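Local coordinates for DNA replication regulator protein HobA (Helicobacter pylori, PDB 2UVP) that is required for the initiation of DNA replication and increases the binding of DnaA to the oriC region, at residues S73-K78 / L86-F91; L104-I109 / L133-P138; L153-D158 / D162-Q167. All coordinates share one frame; numbering follows the deposited sequence.

Contact 1. Residues S73-K78 / L86-F91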
loop_
_atom_site.group_PDB
_atom_site.type_symbol
_atom_site.label_atom_id
_atom_site.label_comp_id
_atom_site.label_asym_id
_atom_site.label_seq_id
_atom_site.Cartn_x
_atom_site.Cartn_y
_atom_site.Cartn_z
ATOM N N SER A 73 -12.774 4.566 3.489
ATOM C CA SER A 73 -12.680 6.022 3.444
ATOM C C SER A 73 -14.004 6.692 3.737
ATOM O O SER A 73 -14.021 7.803 4.269
ATOM C CB SER A 73 -12.134 6.555 2.106
ATOM O OG SER A 73 -12.924 6.139 1.025
ATOM N N ASN A 74 -15.108 6.050 3.381
ATOM C CA ASN A 74 -16.405 6.637 3.703
ATOM C C ASN A 74 -16.780 6.490 5.170
ATOM O O ASN A 74 -17.370 7.414 5.758
ATOM C CB ASN A 74 -17.544 6.113 2.817
ATOM C CG ASN A 74 -17.517 6.714 1.428
ATOM O OD1 ASN A 74 -16.683 6.357 0.592
ATOM N ND2 ASN A 74 -18.421 7.643 1.179
ATOM N N LEU A 75 -16.461 5.342 5.759
ATOM C CA LEU A 75 -16.815 5.111 7.157
ATOM C C LEU A 75 -15.993 5.988 8.088
ATOM O O LEU A 75 -16.525 6.501 9.077
ATOM C CB LEU A 75 -16.699 3.639 7.545
ATOM C CG LEU A 75 -17.847 2.776 6.983
ATOM C CD1 LEU A 75 -17.668 1.302 7.343
ATOM C CD2 LEU A 75 -19.220 3.266 7.419
ATOM N N ASN A 76 -14.713 6.160 7.763
ATOM C CA ASN A 76 -13.851 7.060 8.528
ATOM C C ASN A 76 -13.168 8.057 7.611
ATOM O O ASN A 76 -12.014 7.864 7.242
ATOM C CB ASN A 76 -12.816 6.282 9.342
ATOM C CG ASN A 76 -13.430 5.583 10.544
ATOM O OD1 ASN A 76 -14.161 6.205 11.344
ATOM N ND2 ASN A 76 -13.153 4.287 10.672
ATOM N N PRO A 77 -13.896 9.114 7.224
ATOM C CA PRO A 77 -13.330 10.093 6.296
ATOM C C PRO A 77 -12.175 10.857 6.953
ATOM O O PRO A 77 -12.037 10.823 8.185
ATOM C CB PRO A 77 -14.514 11.019 6.008
ATOM C CG PRO A 77 -15.378 10.908 7.217
ATOM C CD PRO A 77 -15.273 9.462 7.615
ATOM N N LYS A 78 -11.359 11.526 6.139
ATOM C CA LYS A 78 -10.189 12.257 6.651
ATOM C C LYS A 78 -10.563 13.272 7.725
ATOM O O LYS A 78 -9.885 13.380 8.757
ATOM C CB LYS A 78 -9.422 12.954 5.524
ATOM C CG LYS A 78 -8.197 12.179 5.034
ATOM C CD LYS A 78 -6.989 13.101 4.790
ATOM C CE LYS A 78 -7.358 14.396 4.049
ATOM N NZ LYS A 78 -6.140 15.170 3.623
ATOM N N LEU A 86 -15.080 5.065 13.804
ATOM C CA LEU A 86 -15.688 3.723 13.801
ATOM C C LEU A 86 -14.647 2.630 13.753
ATOM O O LEU A 86 -13.583 2.815 13.181
ATOM C CB LEU A 86 -16.689 3.559 12.661
ATOM C CG LEU A 86 -17.875 4.510 12.691
ATOM C CD1 LEU A 86 -18.495 4.459 11.305
ATOM C CD2 LEU A 86 -18.877 4.058 13.763
ATOM N N SER A 87 -14.948 1.503 14.406
ATOM C CA SER A 87 -13.990 0.422 14.509
ATOM C C SER A 87 -14.007 -0.439 13.226
ATOM O O SER A 87 -14.717 -1.442 13.143
ATOM C CB SER A 87 -14.289 -0.419 15.750
ATOM O OG SER A 87 -13.346 -1.465 15.860
ATOM N N VAL A 88 -13.213 -0.028 12.232
ATOM C CA VAL A 88 -13.221 -0.629 10.901
ATOM C C VAL A 88 -11.779 -0.958 10.543
ATOM O O VAL A 88 -10.872 -0.128 10.717
ATOM C CB VAL A 88 -13.808 0.344 9.838
ATOM C CG1 VAL A 88 -13.916 -0.341 8.439
ATOM C CG2 VAL A 88 -15.166 0.903 10.270
ATOM N N ILE A 89 -11.567 -2.176 10.065
ATOM C CA ILE A 89 -10.237 -2.681 9.777
ATOM C C ILE A 89 -10.199 -3.238 8.359
ATOM O O ILE A 89 -11.147 -3.905 7.925
ATOM C CB ILE A 89 -9.864 -3.803 10.772
ATOM C CG1 ILE A 89 -9.687 -3.235 12.199
ATOM C CG2 ILE A 89 -8.638 -4.591 10.322
ATOM C CD1 ILE A 89 -10.725 -3.705 13.104
ATOM N N ASP A 90 -9.107 -2.946 7.641
ATOM C CA ASP A 90 -8.839 -3.534 6.339
ATOM C C ASP A 90 -8.302 -4.956 6.556
ATOM O O ASP A 90 -7.125 -5.159 6.869
ATOM C CB ASP A 90 -7.844 -2.668 5.553
ATOM C CG ASP A 90 -7.504 -3.242 4.178
ATOM O OD1 ASP A 90 -7.770 -4.439 3.916
ATOM O OD2 ASP A 90 -6.932 -2.469 3.369
ATOM N N PHE A 91 -9.183 -5.939 6.399
ATOM C CA PHE A 91 -8.815 -7.322 6.619
ATOM C C PHE A 91 -7.928 -7.870 5.498
ATOM O O PHE A 91 -6.997 -8.638 5.780
ATOM C CB PHE A 91 -10.083 -8.172 6.828
ATOM C CG PHE A 91 -9.809 -9.609 7.215
ATOM C CD1 PHE A 91 -8.911 -9.919 8.226
ATOM C CD2 PHE A 91 -10.509 -10.648 6.603
ATOM C CE1 PHE A 91 -8.665 -11.250 8.588
ATOM C CE2 PHE A 91 -10.276 -11.982 6.961
ATOM C CZ PHE A 91 -9.351 -12.279 7.960
#
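The side-chain amide of N76 pairs with the backbone of L86 at both of its ends. OD1 of N76 takes the amide hydrogen of L86 N at 2.9 Å, met on a lone pair in the carbonyl plane. ND2 of N76 gives a hydrogen to L86 O, also at 2.9 Å, from a position tilted 30° off the plane of that carbonyl. With one bond at each end, the amide of N76 is fixed in rotation. CG of N76 lies anti to its own carbonyl carbon (chi1 -73°), which carries the amide across to L86.

Beside this polar pair, L75 fills the apolar half of the contact. Its CD1 meets CG2 of V88 at 3.9 Å, while its CD2 lies 4.1 Å from CD1 of L86, the side chains crossing at about a right angle in both cases. N76 is the first residue to leave the helical conformation, and the carbonyl of L75 is hydrogen-bonded by R83.

Helix 65-75 and strand 88-90 belong to a beta-alpha-beta unit begun by strand 55-60. F169 and L176 of helix 161-180 pack on L75 and L86 respectively, and V88 also touches V58 and L72.

Contact 2. Residues L104-I109 / L133-P138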
loop_
_atom_site.group_PDB
_atom_site.type_symbol
_atom_site.label_atom_id
_atom_site.label_comp_id
_atom_site.label_asym_id
_atom_site.label_seq_id
_atom_site.Cartn_x
_atom_site.Cartn_y
_atom_site.Cartn_z
ATOM N N LEU A 104 -5.176 -21.224 12.139
ATOM C CA LEU A 104 -4.230 -20.252 12.712
ATOM C C LEU A 104 -4.777 -18.829 12.666
ATOM O O LEU A 104 -4.813 -18.153 13.697
ATOM C CB LEU A 104 -2.856 -20.308 12.040
ATOM C CG LEU A 104 -1.806 -21.311 12.530
ATOM C CD1 LEU A 104 -0.434 -20.943 11.982
ATOM C CD2 LEU A 104 -1.757 -21.405 14.044
ATOM N N SER A 105 -5.222 -18.382 11.488
ATOM C CA SER A 105 -5.786 -17.028 11.378
ATOM C C SER A 105 -6.956 -16.828 12.338
ATOM O O SER A 105 -7.020 -15.830 13.042
ATOM C CB SER A 105 -6.222 -16.709 9.946
ATOM O OG SER A 105 -5.157 -16.887 9.041
ATOM N N LEU A 106 -7.879 -17.787 12.372
ATOM C CA LEU A 106 -9.058 -17.647 13.212
ATOM C C LEU A 106 -8.700 -17.464 14.686
ATOM O O LEU A 106 -9.211 -16.556 15.352
ATOM C CB LEU A 106 -9.984 -18.850 13.031
ATOM C CG LEU A 106 -11.349 -18.749 13.693
ATOM C CD1 LEU A 106 -12.265 -17.874 12.850
ATOM C CD2 LEU A 106 -11.920 -20.159 13.821
ATOM N N ALA A 107 -7.813 -18.324 15.186
ATOM C CA ALA A 107 -7.420 -18.264 16.587
ATOM C C ALA A 107 -6.754 -16.926 16.897
ATOM O O ALA A 107 -7.011 -16.323 17.949
ATOM C CB ALA A 107 -6.486 -19.422 16.923
ATOM N N THR A 108 -5.906 -16.458 15.986
ATOM C CA THR A 108 -5.211 -15.192 16.205
ATOM C C THR A 108 -6.205 -14.033 16.176
ATOM O O THR A 108 -6.129 -13.119 16.992
ATOM C CB THR A 108 -4.033 -14.989 15.214
ATOM O OG1 THR A 108 -3.069 -16.052 15.398
ATOM C CG2 THR A 108 -3.349 -13.638 15.458
ATOM N N ILE A 109 -7.163 -14.089 15.259
ATOM C CA ILE A 109 -8.208 -13.059 15.192
ATOM C C ILE A 109 -9.050 -13.018 16.491
ATOM O O ILE A 109 -9.274 -11.956 17.072
ATOM C CB ILE A 109 -9.090 -13.258 13.934
ATOM C CG1 ILE A 109 -8.257 -12.976 12.680
ATOM C CG2 ILE A 109 -10.350 -12.390 13.957
ATOM C CD1 ILE A 109 -8.825 -13.569 11.423
ATOM N N LEU A 133 -15.131 -17.466 7.050
ATOM C CA LEU A 133 -16.472 -16.928 6.899
ATOM C C LEU A 133 -17.520 -17.945 7.348
ATOM O O LEU A 133 -18.594 -17.566 7.798
ATOM C CB LEU A 133 -16.693 -16.459 5.459
ATOM C CG LEU A 133 -15.762 -15.316 5.018
ATOM C CD1 LEU A 133 -16.054 -14.928 3.590
ATOM C CD2 LEU A 133 -15.849 -14.105 5.939
ATOM N N LEU A 134 -17.175 -19.228 7.239
ATOM C CA LEU A 134 -18.002 -20.343 7.735
ATOM C C LEU A 134 -18.029 -20.463 9.266
ATOM O O LEU A 134 -18.859 -21.198 9.825
ATOM C CB LEU A 134 -17.487 -21.654 7.135
ATOM C CG LEU A 134 -18.290 -22.480 6.117
ATOM C CD1 LEU A 134 -19.415 -21.719 5.417
ATOM C CD2 LEU A 134 -17.360 -23.115 5.097
ATOM N N SER A 135 -17.123 -19.745 9.933
ATOM C CA SER A 135 -16.937 -19.860 11.379
ATOM C C SER A 135 -18.083 -19.267 12.211
ATOM O O SER A 135 -19.073 -18.781 11.664
ATOM C CB SER A 135 -15.592 -19.250 11.793
ATOM O OG SER A 135 -15.651 -17.833 11.826
ATOM N N LYS A 136 -17.931 -19.332 13.533
ATOM C CA LYS A 136 -18.911 -18.838 14.498
ATOM C C LYS A 136 -18.958 -17.312 14.516
ATOM O O LYS A 136 -19.954 -16.723 14.944
ATOM C CB LYS A 136 -18.574 -19.324 15.926
ATOM C CG LYS A 136 -17.659 -20.558 16.012
ATOM C CD LYS A 136 -16.166 -20.168 15.925
ATOM C CE LYS A 136 -15.335 -21.252 15.239
ATOM N NZ LYS A 136 -15.891 -21.653 13.913
ATOM N N ILE A 137 -17.875 -16.672 14.073
ATOM C CA ILE A 137 -17.765 -15.219 14.169
ATOM C C ILE A 137 -18.888 -14.597 13.328
ATOM O O ILE A 137 -19.192 -15.094 12.248
ATOM C CB ILE A 137 -16.355 -14.687 13.747
ATOM C CG1 ILE A 137 -15.286 -15.076 14.778
ATOM C CG2 ILE A 137 -16.333 -13.152 13.669
ATOM C CD1 ILE A 137 -14.692 -16.448 14.601
ATOM N N PRO A 138 -19.537 -13.547 13.852
ATOM C CA PRO A 138 -20.573 -12.834 13.113
ATOM C C PRO A 138 -20.051 -12.321 11.775
ATOM O O PRO A 138 -18.846 -12.070 11.635
ATOM C CB PRO A 138 -20.914 -11.670 14.041
ATOM C CG PRO A 138 -20.538 -12.145 15.405
ATOM C CD PRO A 138 -19.332 -12.983 15.202
#
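L106 holds CG anti to its backbone N (chi1 -172°), which sends the branched end of the side chain off helix 102-112 toward the loop formed by S135, K136 and I137. On the other side, I137 carries CG1 anti to its carbonyl carbon (chi1 -70°) and then turns at chi2, to 85°, presenting CD1 to the leucine. The two side chains slide past each other in opposite directions, and their methyls CD1 of L106 and CD1 of I137 approach to 3.3 Å, tighter than usual van der Waals contact and a locally strained fit.

Three residues of the loop thus receive the two methyls of one leucine. CD1 of L106 also lies 3.5 Å from OG of S135 and 3.8 Å from CB of the same serine. CD2 of L106, the other branch, lies against K136, whose bent chain brings its CE to 3.9 Å. The lysine therefore contributes a methylene near its end to the apolar cluster.

OG of S135 is hydrogen-bonded to the carbonyl oxygen of I132, in the last turn of helix 127-133, and accepts a weak bond from I137 N at 3.4 Å. These links tie the serine back to the preceding helix and forward to the residue that meets L106.

The contact is plain packing of a helix against a connection of the parallel sheet. The loop leads from helix 127-133 into strand 139-143; I137 also rests on F118 of strand 116-121, and both K136 and I137 touch E110, one turn further along helix 102-112.

Contact 3. Residues L153-D158 / D162-Q167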
loop_
_atom_site.group_PDB
_atom_site.type_symbol
_atom_site.label_atom_id
_atom_site.label_comp_id
_atom_site.label_asym_id
_atom_site.label_seq_id
_atom_site.Cartn_x
_atom_site.Cartn_y
_atom_site.Cartn_z
ATOM N N LEU A 153 -27.373 -10.917 -1.386
ATOM C CA LEU A 153 -27.056 -11.561 -2.649
ATOM C C LEU A 153 -26.889 -10.553 -3.775
ATOM O O LEU A 153 -27.736 -9.664 -3.938
ATOM C CB LEU A 153 -28.164 -12.540 -3.016
ATOM C CG LEU A 153 -28.014 -13.934 -2.418
ATOM C CD1 LEU A 153 -29.310 -14.740 -2.689
ATOM C CD2 LEU A 153 -26.780 -14.618 -2.986
ATOM N N LEU A 154 -25.788 -10.697 -4.519
ATOM C CA LEU A 154 -25.473 -9.845 -5.677
ATOM C C LEU A 154 -25.341 -10.737 -6.906
ATOM O O LEU A 154 -25.058 -11.921 -6.779
ATOM C CB LEU A 154 -24.134 -9.114 -5.479
ATOM C CG LEU A 154 -23.802 -8.330 -4.198
ATOM C CD1 LEU A 154 -22.278 -8.140 -4.092
ATOM C CD2 LEU A 154 -24.487 -6.989 -4.144
ATOM N N LYS A 155 -25.517 -10.162 -8.087
ATOM C CA LYS A 155 -25.320 -10.893 -9.339
ATOM C C LYS A 155 -23.943 -10.568 -9.934
ATOM O O LYS A 155 -23.646 -9.421 -10.263
ATOM C CB LYS A 155 -26.474 -10.584 -10.307
ATOM C CG LYS A 155 -27.818 -11.076 -9.769
ATOM C CD LYS A 155 -29.030 -10.580 -10.552
ATOM C CE LYS A 155 -29.478 -9.208 -10.052
ATOM N NZ LYS A 155 -30.950 -9.019 -10.169
ATOM N N GLU A 156 -23.097 -11.586 -10.058
ATOM C CA GLU A 156 -21.704 -11.389 -10.467
ATOM C C GLU A 156 -21.481 -10.651 -11.793
ATOM O O GLU A 156 -20.564 -9.819 -11.898
ATOM C CB GLU A 156 -20.928 -12.728 -10.471
ATOM C CG GLU A 156 -19.428 -12.561 -10.742
ATOM C CD GLU A 156 -18.631 -13.863 -10.642
ATOM O OE1 GLU A 156 -17.389 -13.812 -10.814
ATOM O OE2 GLU A 156 -19.245 -14.923 -10.413
ATOM N N HIS A 157 -22.289 -10.962 -12.803
ATOM C CA HIS A 157 -22.052 -10.405 -14.139
ATOM C C HIS A 157 -23.071 -9.336 -14.520
ATOM O O HIS A 157 -23.226 -8.989 -15.687
ATOM C CB HIS A 157 -21.950 -11.521 -15.181
ATOM C CG HIS A 157 -20.868 -12.508 -14.875
ATOM N ND1 HIS A 157 -21.125 -13.750 -14.334
ATOM C CD2 HIS A 157 -19.522 -12.420 -14.996
ATOM C CE1 HIS A 157 -19.984 -14.392 -14.151
ATOM N NE2 HIS A 157 -18.995 -13.608 -14.544
ATOM N N ASP A 158 -23.746 -8.820 -13.506
ATOM C CA ASP A 158 -24.657 -7.687 -13.642
ATOM C C ASP A 158 -23.812 -6.486 -14.074
ATOM O O ASP A 158 -22.867 -6.075 -13.360
ATOM C CB ASP A 158 -25.326 -7.480 -12.281
ATOM C CG ASP A 158 -26.207 -6.248 -12.200
ATOM O OD1 ASP A 158 -26.351 -5.479 -13.182
ATOM O OD2 ASP A 158 -26.767 -6.055 -11.098
ATOM N N ASP A 162 -21.409 -2.391 -10.094
ATOM C CA ASP A 162 -20.605 -1.354 -9.424
ATOM C C ASP A 162 -21.504 -0.259 -8.809
ATOM O O ASP A 162 -21.271 0.180 -7.690
ATOM C CB ASP A 162 -19.591 -0.765 -10.403
ATOM C CG ASP A 162 -18.563 -1.794 -10.868
ATOM O OD1 ASP A 162 -18.438 -2.869 -10.226
ATOM O OD2 ASP A 162 -17.881 -1.529 -11.877
ATOM N N TYR A 163 -22.537 0.171 -9.537
ATOM C CA TYR A 163 -23.478 1.131 -8.976
ATOM C C TYR A 163 -24.237 0.568 -7.771
ATOM O O TYR A 163 -24.454 1.279 -6.774
ATOM C CB TYR A 163 -24.514 1.507 -10.036
ATOM C CG TYR A 163 -23.970 2.099 -11.325
ATOM C CD1 TYR A 163 -23.613 3.442 -11.397
ATOM C CD2 TYR A 163 -23.894 1.329 -12.480
ATOM C CE1 TYR A 163 -23.170 4.017 -12.601
ATOM C CE2 TYR A 163 -23.443 1.880 -13.690
ATOM C CZ TYR A 163 -23.083 3.224 -13.738
ATOM O OH TYR A 163 -22.693 3.771 -14.941
ATOM N N LYS A 164 -24.645 -0.695 -7.857
ATOM C CA LYS A 164 -25.404 -1.324 -6.781
ATOM C C LYS A 164 -24.575 -1.404 -5.513
ATOM O O LYS A 164 -25.081 -1.213 -4.408
ATOM C CB LYS A 164 -25.866 -2.723 -7.214
ATOM C CG LYS A 164 -26.884 -2.652 -8.366
ATOM C CD LYS A 164 -27.501 -4.040 -8.724
ATOM C CE LYS A 164 -28.445 -3.824 -9.931
ATOM N NZ LYS A 164 -29.045 -5.088 -10.410
ATOM N N LEU A 165 -23.281 -1.655 -5.673
ATOM C CA LEU A 165 -22.398 -1.657 -4.503
ATOM C C LEU A 165 -22.414 -0.290 -3.793
ATOM O O LEU A 165 -22.560 -0.228 -2.579
ATOM C CB LEU A 165 -20.978 -2.081 -4.887
ATOM C CG LEU A 165 -20.812 -3.563 -5.286
ATOM C CD1 LEU A 165 -19.416 -3.806 -5.827
ATOM C CD2 LEU A 165 -21.104 -4.490 -4.087
ATOM N N LEU A 166 -22.254 0.789 -4.553
ATOM C CA LEU A 166 -22.335 2.144 -3.986
ATOM C C LEU A 166 -23.675 2.364 -3.295
ATOM O O LEU A 166 -23.755 2.951 -2.211
ATOM C CB LEU A 166 -22.129 3.208 -5.070
ATOM C CG LEU A 166 -20.782 3.218 -5.781
ATOM C CD1 LEU A 166 -20.751 4.420 -6.695
ATOM C CD2 LEU A 166 -19.646 3.302 -4.772
ATOM N N GLN A 167 -24.733 1.909 -3.957
ATOM C CA GLN A 167 -26.074 2.173 -3.483
ATOM C C GLN A 167 -26.305 1.438 -2.148
ATOM O O GLN A 167 -26.867 2.003 -1.191
ATOM C CB GLN A 167 -27.072 1.737 -4.543
ATOM C CG GLN A 167 -28.473 2.202 -4.203
ATOM C CD GLN A 167 -29.501 1.700 -5.200
ATOM O OE1 GLN A 167 -29.160 1.270 -6.304
ATOM N NE2 GLN A 167 -30.765 1.690 -4.775
HETATM O O HOH W 1 -31.741 -6.748 -9.855
#
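K164 reaches out from helix 161-180 and lays the end of its side chain along one carboxylate oxygen of D158. NZ of K164 donates to OD2 of D158 at 2.6 Å in a salt bridge, and CD and CE of the lysine run close past the same oxygen. The ammonium group arrives on the syn side of OD2, 24° out of the carboxylate plane. Fully extended beyond CG, the lysine meets an aspartate coming from the opposite direction, its carboxylate swung away from its own backbone N by a chi1 of 174°.

The other oxygen, OD1 of D158, accepts a hydrogen bond from L160 N near the start of the helix, so both carboxylate oxygens are engaged. D158 closes a type I beta turn that begins at K155. The turn belongs to the connection between strand 152-153, at one edge of the parallel sheet, and helix 161-180, and the salt bridge joins this connection to the early part of the helix.

K155 brings a second positive charge close to the pair, its NZ 4.4 Å from NZ of K164. The negative charge of D158 would be expected to ease the proximity of the two lysines. W31 makes a cation-pi contact with K164, and a bound acetate, probably from the crystallisation liquor, lies about 3 Å from the side chain of K164.

Apart from the charged groups, CD1 of L154 packs on CD2 of L165 at 3.8 Å, the two side chains crossing at about a right angle. W142 of strand 139-143 touches both leucines, and W66 and F67 of helix 65-75 also pack on L165.

The three contacts follow one another along the chain, each closing before the next opens. Contacts 1 and 2 have centres about 21 Å apart yet touch directly: CE1 of F91, just past strand 88-90, packs on CD1 of I109 in helix 102-112, at 3.7 Å. Contact 3 lies across the chain's centre from both, its nearest atoms about 7 Å from contact 1 and about 12 Å from contact 2. Contact 1 is away from the calcium sites; no calcium ligand belongs to the others. The side chain of K136 is about 9 Å from that of calcium ligand E149, and those of L154 and K164 are about 11 Å from those of ligands E146 and E33, respectively.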